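Local coordinates for levansucrase (Bacillus megaterium, PDB 3OM4), which belongs to the levansucrase/invertase family, whose members are built on a five-bladed beta-propeller fold, at residues 43-55 against 105-119. The protein carries 1 engineered substitution. Numbering follows the deposited sequence.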
loop_
_atom_site.group_PDB
_atom_site.type_symbol
_atom_site.label_atom_id
_atom_site.label_comp_id
_atom_site.label_asym_id
_atom_site.label_seq_id
_atom_site.Cartn_x
_atom_site.Cartn_y
_atom_site.Cartn_z
ATOM N N SER A 43 26.331 -4.249 -6.347
ATOM C CA SER A 43 27.262 -5.321 -5.999
ATOM C C SER A 43 26.962 -5.994 -4.657
ATOM O O SER A 43 27.406 -7.117 -4.411
ATOM C CB SER A 43 28.695 -4.782 -5.999
ATOM O OG SER A 43 28.900 -3.879 -4.924
ATOM N N THR A 44 26.209 -5.308 -3.799
ATOM C CA THR A 44 25.937 -5.796 -2.445
ATOM C C THR A 44 24.542 -6.407 -2.271
ATOM O O THR A 44 24.228 -6.947 -1.208
ATOM C CB THR A 44 26.139 -4.683 -1.384
ATOM O OG1 THR A 44 25.247 -3.594 -1.648
ATOM C CG2 THR A 44 27.579 -4.180 -1.392
ATOM N N ILE A 45 23.719 -6.325 -3.314
ATOM C CA ILE A 45 22.337 -6.812 -3.265
ATOM C C ILE A 45 22.267 -8.342 -3.206
ATOM O O ILE A 45 22.837 -9.037 -4.051
ATOM C CB ILE A 45 21.493 -6.265 -4.457
ATOM C CG1 ILE A 45 21.463 -4.725 -4.453
ATOM C CG2 ILE A 45 20.073 -6.860 -4.464
ATOM C CD1 ILE A 45 21.006 -4.079 -3.140
ATOM N N LYS A 46 21.568 -8.847 -2.192
ATOM C CA LYS A 46 21.397 -10.282 -1.978
ATOM C C LYS A 46 19.928 -10.682 -2.049
ATOM O O LYS A 46 19.051 -9.908 -1.650
ATOM C CB LYS A 46 21.913 -10.669 -0.592
ATOM C CG LYS A 46 23.417 -10.652 -0.407
ATOM C CD LYS A 46 23.744 -11.041 1.028
ATOM C CE LYS A 46 25.235 -11.139 1.277
ATOM N NZ LYS A 46 25.505 -11.635 2.656
ATOM N N ASN A 47 19.669 -11.896 -2.538
ATOM C CA ASN A 47 18.374 -12.544 -2.349
ATOM C C ASN A 47 18.176 -12.821 -0.863
ATOM O O ASN A 47 19.151 -12.961 -0.119
ATOM C CB ASN A 47 18.304 -13.891 -3.082
ATOM C CG ASN A 47 18.410 -13.765 -4.594
ATOM O OD1 ASN A 47 18.048 -12.750 -5.185
ATOM N ND2 ASN A 47 18.904 -14.822 -5.230
ATOM N N ILE A 48 16.920 -12.912 -0.434
ATOM C CA ILE A 48 16.606 -13.400 0.904
ATOM C C ILE A 48 16.884 -14.900 0.908
ATOM O O ILE A 48 16.147 -15.671 0.296
ATOM C CB ILE A 48 15.133 -13.126 1.289
ATOM C CG1 ILE A 48 14.798 -11.642 1.098
ATOM C CG2 ILE A 48 14.862 -13.573 2.726
ATOM C CD1 ILE A 48 13.315 -11.338 1.071
ATOM N N ALA A 49 17.957 -15.297 1.592
ATOM C CA ALA A 49 18.436 -16.683 1.575
ATOM C C ALA A 49 17.389 -17.690 2.051
ATOM O O ALA A 49 17.286 -18.795 1.509
ATOM C CB ALA A 49 19.714 -16.813 2.401
ATOM N N SER A 50 16.611 -17.295 3.054
ATOM C CA SER A 50 15.592 -18.162 3.640
ATOM C C SER A 50 14.302 -18.207 2.820
ATOM O O SER A 50 13.427 -19.033 3.089
ATOM C CB SER A 50 15.286 -17.735 5.078
ATOM O OG SER A 50 14.624 -16.481 5.105
ATOM N N ALA A 51 14.192 -17.322 1.827
ATOM C CA ALA A 51 13.003 -17.248 0.977
ATOM C C ALA A 51 12.972 -18.400 -0.018
ATOM O O ALA A 51 13.164 -18.216 -1.223
ATOM C CB ALA A 51 12.932 -15.910 0.258
ATOM N N LYS A 52 12.748 -19.594 0.517
ATOM C CA LYS A 52 12.572 -20.794 -0.279
ATOM C C LYS A 52 11.218 -21.401 0.056
ATOM O O LYS A 52 10.730 -21.260 1.179
ATOM C CB LYS A 52 13.704 -21.787 -0.008
ATOM C CG LYS A 52 15.049 -21.325 -0.553
ATOM C CD LYS A 52 16.212 -22.130 0.006
ATOM C CE LYS A 52 17.506 -21.848 -0.760
ATOM N NZ LYS A 52 17.852 -20.392 -0.834
ATOM N N GLY A 53 10.610 -22.054 -0.929
ATOM C CA GLY A 53 9.312 -22.699 -0.754
ATOM C C GLY A 53 9.043 -23.658 -1.893
ATOM O O GLY A 53 9.872 -23.806 -2.791
ATOM N N LYS A 54 7.885 -24.310 -1.862
ATOM C CA LYS A 54 7.526 -25.268 -2.908
ATOM C C LYS A 54 6.802 -24.590 -4.066
ATOM O O LYS A 54 5.902 -23.773 -3.850
ATOM C CB LYS A 54 6.665 -26.401 -2.337
ATOM C CG LYS A 54 7.451 -27.516 -1.652
ATOM C CD LYS A 54 7.830 -27.154 -0.219
ATOM C CE LYS A 54 8.655 -28.263 0.423
ATOM N NZ LYS A 54 8.885 -27.998 1.870
ATOM N N ASN A 55 7.205 -24.922 -5.292
ATOM C CA ASN A 55 6.479 -24.466 -6.480
ATOM C C ASN A 55 5.197 -25.275 -6.691
ATOM O O ASN A 55 4.908 -26.202 -5.928
ATOM C CB ASN A 55 7.369 -24.464 -7.738
ATOM C CG ASN A 55 7.909 -25.846 -8.105
ATOM O OD1 ASN A 55 7.437 -26.874 -7.619
ATOM N ND2 ASN A 55 8.908 -25.864 -8.980
ATOM N N PHE A 105 8.325 -13.836 7.751
ATOM C CA PHE A 105 9.761 -13.803 8.004
ATOM C C PHE A 105 10.014 -13.208 9.383
ATOM O O PHE A 105 9.243 -12.370 9.854
ATOM C CB PHE A 105 10.488 -12.975 6.940
ATOM C CG PHE A 105 10.476 -13.591 5.571
ATOM C CD1 PHE A 105 11.481 -14.472 5.183
ATOM C CD2 PHE A 105 9.469 -13.278 4.662
ATOM C CE1 PHE A 105 11.479 -15.042 3.915
ATOM C CE2 PHE A 105 9.457 -13.841 3.389
ATOM C CZ PHE A 105 10.463 -14.724 3.013
ATOM N N TYR A 106 11.096 -13.642 10.024
ATOM C CA TYR A 106 11.437 -13.155 11.360
ATOM C C TYR A 106 12.943 -13.069 11.593
ATOM O O TYR A 106 13.723 -13.786 10.969
ATOM C CB TYR A 106 10.772 -14.017 12.437
ATOM C CG TYR A 106 11.243 -15.454 12.474
ATOM C CD1 TYR A 106 12.168 -15.876 13.430
ATOM C CD2 TYR A 106 10.764 -16.394 11.556
ATOM C CE1 TYR A 106 12.604 -17.191 13.474
ATOM C CE2 TYR A 106 11.197 -17.713 11.591
ATOM C CZ TYR A 106 12.118 -18.103 12.555
ATOM O OH TYR A 106 12.553 -19.403 12.601
ATOM N N LYS A 107 13.335 -12.189 12.506
ATOM C CA LYS A 107 14.742 -11.892 12.756
ATOM C C LYS A 107 14.918 -11.491 14.214
ATOM O O LYS A 107 14.120 -10.720 14.750
ATOM C CB LYS A 107 15.204 -10.759 11.826
ATOM C CG LYS A 107 16.617 -10.228 12.071
ATOM C CD LYS A 107 16.935 -8.989 11.216
ATOM C CE LYS A 107 16.154 -7.739 11.647
ATOM N NZ LYS A 107 16.467 -7.268 13.027
ATOM N N LYS A 108 15.956 -12.029 14.853
ATOM C CA LYS A 108 16.352 -11.583 16.186
ATOM C C LYS A 108 16.481 -10.063 16.169
ATOM O O LYS A 108 17.138 -9.504 15.290
ATOM C CB LYS A 108 17.675 -12.234 16.603
ATOM C CG LYS A 108 17.596 -13.737 16.857
ATOM C CD LYS A 108 17.024 -14.041 18.236
ATOM C CE LYS A 108 16.946 -15.539 18.486
ATOM N NZ LYS A 108 16.154 -15.838 19.715
ATOM N N ALA A 109 15.836 -9.404 17.129
ATOM C CA ALA A 109 15.727 -7.940 17.152
ATOM C C ALA A 109 17.054 -7.210 16.924
ATOM O O ALA A 109 17.077 -6.144 16.304
ATOM C CB ALA A 109 15.075 -7.474 18.452
ATOM N N GLY A 110 18.145 -7.801 17.411
ATOM C CA GLY A 110 19.479 -7.200 17.331
ATOM C C GLY A 110 20.340 -7.628 16.152
ATOM O O GLY A 110 21.413 -7.061 15.927
ATOM N N ASP A 111 19.886 -8.634 15.407
ATOM C CA ASP A 111 20.549 -9.025 14.162
ATOM C C ASP A 111 20.256 -7.991 13.078
ATOM O O ASP A 111 19.214 -7.333 13.109
ATOM C CB ASP A 111 20.104 -10.421 13.718
ATOM C CG ASP A 111 20.835 -11.538 14.451
ATOM O OD1 ASP A 111 21.880 -11.277 15.091
ATOM O OD2 ASP A 111 20.364 -12.693 14.378
ATOM N N LYS A 112 21.176 -7.842 12.125
ATOM C CA LYS A 112 21.077 -6.763 11.137
ATOM C C LYS A 112 21.062 -7.217 9.678
ATOM O O LYS A 112 20.389 -6.606 8.847
ATOM C CB LYS A 112 22.191 -5.724 11.353
ATOM C CG LYS A 112 22.216 -5.067 12.744
ATOM C CD LYS A 112 20.874 -4.431 13.137
ATOM C CE LYS A 112 20.609 -3.116 12.408
ATOM N NZ LYS A 112 21.413 -1.987 12.963
ATOM N N SER A 113 21.802 -8.280 9.370
ATOM C CA SER A 113 21.984 -8.725 7.986
ATOM C C SER A 113 20.703 -9.290 7.369
ATOM O O SER A 113 19.811 -9.755 8.082
ATOM C CB SER A 113 23.117 -9.754 7.894
ATOM O OG SER A 113 22.770 -10.977 8.526
ATOM N N ILE A 114 20.623 -9.236 6.041
ATOM C CA ILE A 114 19.521 -9.858 5.307
ATOM C C ILE A 114 19.539 -11.381 5.506
ATOM O O ILE A 114 18.486 -12.020 5.553
ATOM C CB ILE A 114 19.527 -9.473 3.792
ATOM C CG1 ILE A 114 18.303 -10.069 3.078
ATOM C CG2 ILE A 114 20.856 -9.864 3.123
ATOM C CD1 ILE A 114 18.114 -9.624 1.639
ATOM N N ASP A 115 20.740 -11.944 5.647
ATOM C CA ASP A 115 20.912 -13.375 5.917
ATOM C C ASP A 115 20.349 -13.801 7.280
ATOM O O ASP A 115 20.160 -14.995 7.529
ATOM C CB ASP A 115 22.392 -13.773 5.804
ATOM C CG ASP A 115 22.905 -13.772 4.365
ATOM O OD1 ASP A 115 22.095 -13.832 3.414
ATOM O OD2 ASP A 115 24.140 -13.723 4.185
ATOM N N SER A 116 20.074 -12.827 8.149
ATOM C CA SER A 116 19.514 -13.085 9.481
ATOM C C SER A 116 17.999 -13.299 9.477
ATOM O O SER A 116 17.424 -13.725 10.484
ATOM C CB SER A 116 19.867 -11.948 10.444
ATOM O OG SER A 116 21.268 -11.849 10.634
ATOM N N TRP A 117 17.356 -12.986 8.354
ATOM C CA TRP A 117 15.919 -13.189 8.207
ATOM C C TRP A 117 15.617 -14.652 7.950
ATOM O O TRP A 117 15.983 -15.196 6.908
ATOM C CB TRP A 117 15.358 -12.329 7.074
ATOM C CG TRP A 117 15.271 -10.890 7.431
ATOM C CD1 TRP A 117 16.143 -9.906 7.076
ATOM C CD2 TRP A 117 14.259 -10.265 8.227
ATOM N NE1 TRP A 117 15.739 -8.702 7.598
ATOM C CE2 TRP A 117 14.584 -8.893 8.310
ATOM C CE3 TRP A 117 13.108 -10.731 8.877
ATOM C CZ2 TRP A 117 13.798 -7.978 9.015
ATOM C CZ3 TRP A 117 12.328 -9.820 9.586
ATOM C CH2 TRP A 117 12.682 -8.459 9.649
ATOM N N LYS A 118 14.967 -15.286 8.921
ATOM C CA LYS A 118 14.518 -16.665 8.782
ATOM C C LYS A 118 13.083 -16.685 8.264
ATOM O O LYS A 118 12.360 -15.694 8.381
ATOM C CB LYS A 118 14.622 -17.406 10.116
ATOM C CG LYS A 118 16.056 -17.602 10.608
ATOM C CD LYS A 118 16.107 -18.348 11.937
ATOM C CE LYS A 118 15.966 -19.852 11.744
ATOM N NZ LYS A 118 16.231 -20.599 13.006
ATOM N N ASN A 119 12.683 -17.817 7.695
ATOM C CA ASN A 119 11.374 -17.969 7.068
ATOM C C ASN A 119 10.525 -19.000 7.807
ATOM O O ASN A 119 10.882 -20.177 7.869
ATOM C CB ASN A 119 11.561 -18.368 5.600
ATOM C CG ASN A 119 10.253 -18.444 4.822
ATOM O OD1 ASN A 119 9.182 -18.105 5.326
ATOM N ND2 ASN A 119 10.345 -18.887 3.576
HETATM O O HOH W 1 19.630 -13.416 2.674
HETATM O O HOH W 2 17.589 -14.890 4.785
#
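Ser-50 OG donates to Trp-117 O at 2.6 Å, from above the carbonyl plane; its chi1 of 69° places the hydroxyl between backbone N and carbonyl carbon, at the edge of the Phe-105 ring, near its plane. Ser-50 O accepts from Asn-119 ND2 (3.1 Å), lying close to that amide's plane, while Lys-52 N reaches it from the opposite face. Asn-119 OD1 is held by Gly-121 N, fixing the amide flip. Ala-51 CB also meets the ring edge, 3.9 Å from Phe-105 CZ, and Ile-48 CG2 approaches that ring obliquely. The CD1 end of Ile-114 sits 3.4 Å from Lys-46 O, and its CG2 packs against Lys-46 CD. Beyond it the extended lysine sets NZ 2.9 Å from Asp-115 OD2, a salt bridge from above the carboxylate plane. One water links Ala-49 N to Asp-115 OD1, another Ser-50 N to Ile-114 O and Trp-117 O. Thr-424 touches both isoleucines and binds Lys-46 O, and Val-65 backs Ile-48 and Ala-51. Side-chain donors to Ser-50 O and Trp-117 O thus join apolar packing in docking the 48-51 type I turn on strands 105-108/118-119 and 3-10 segment 114-116; the Lys-46/Asp-115 ion pair lies at the contact's exposed margin.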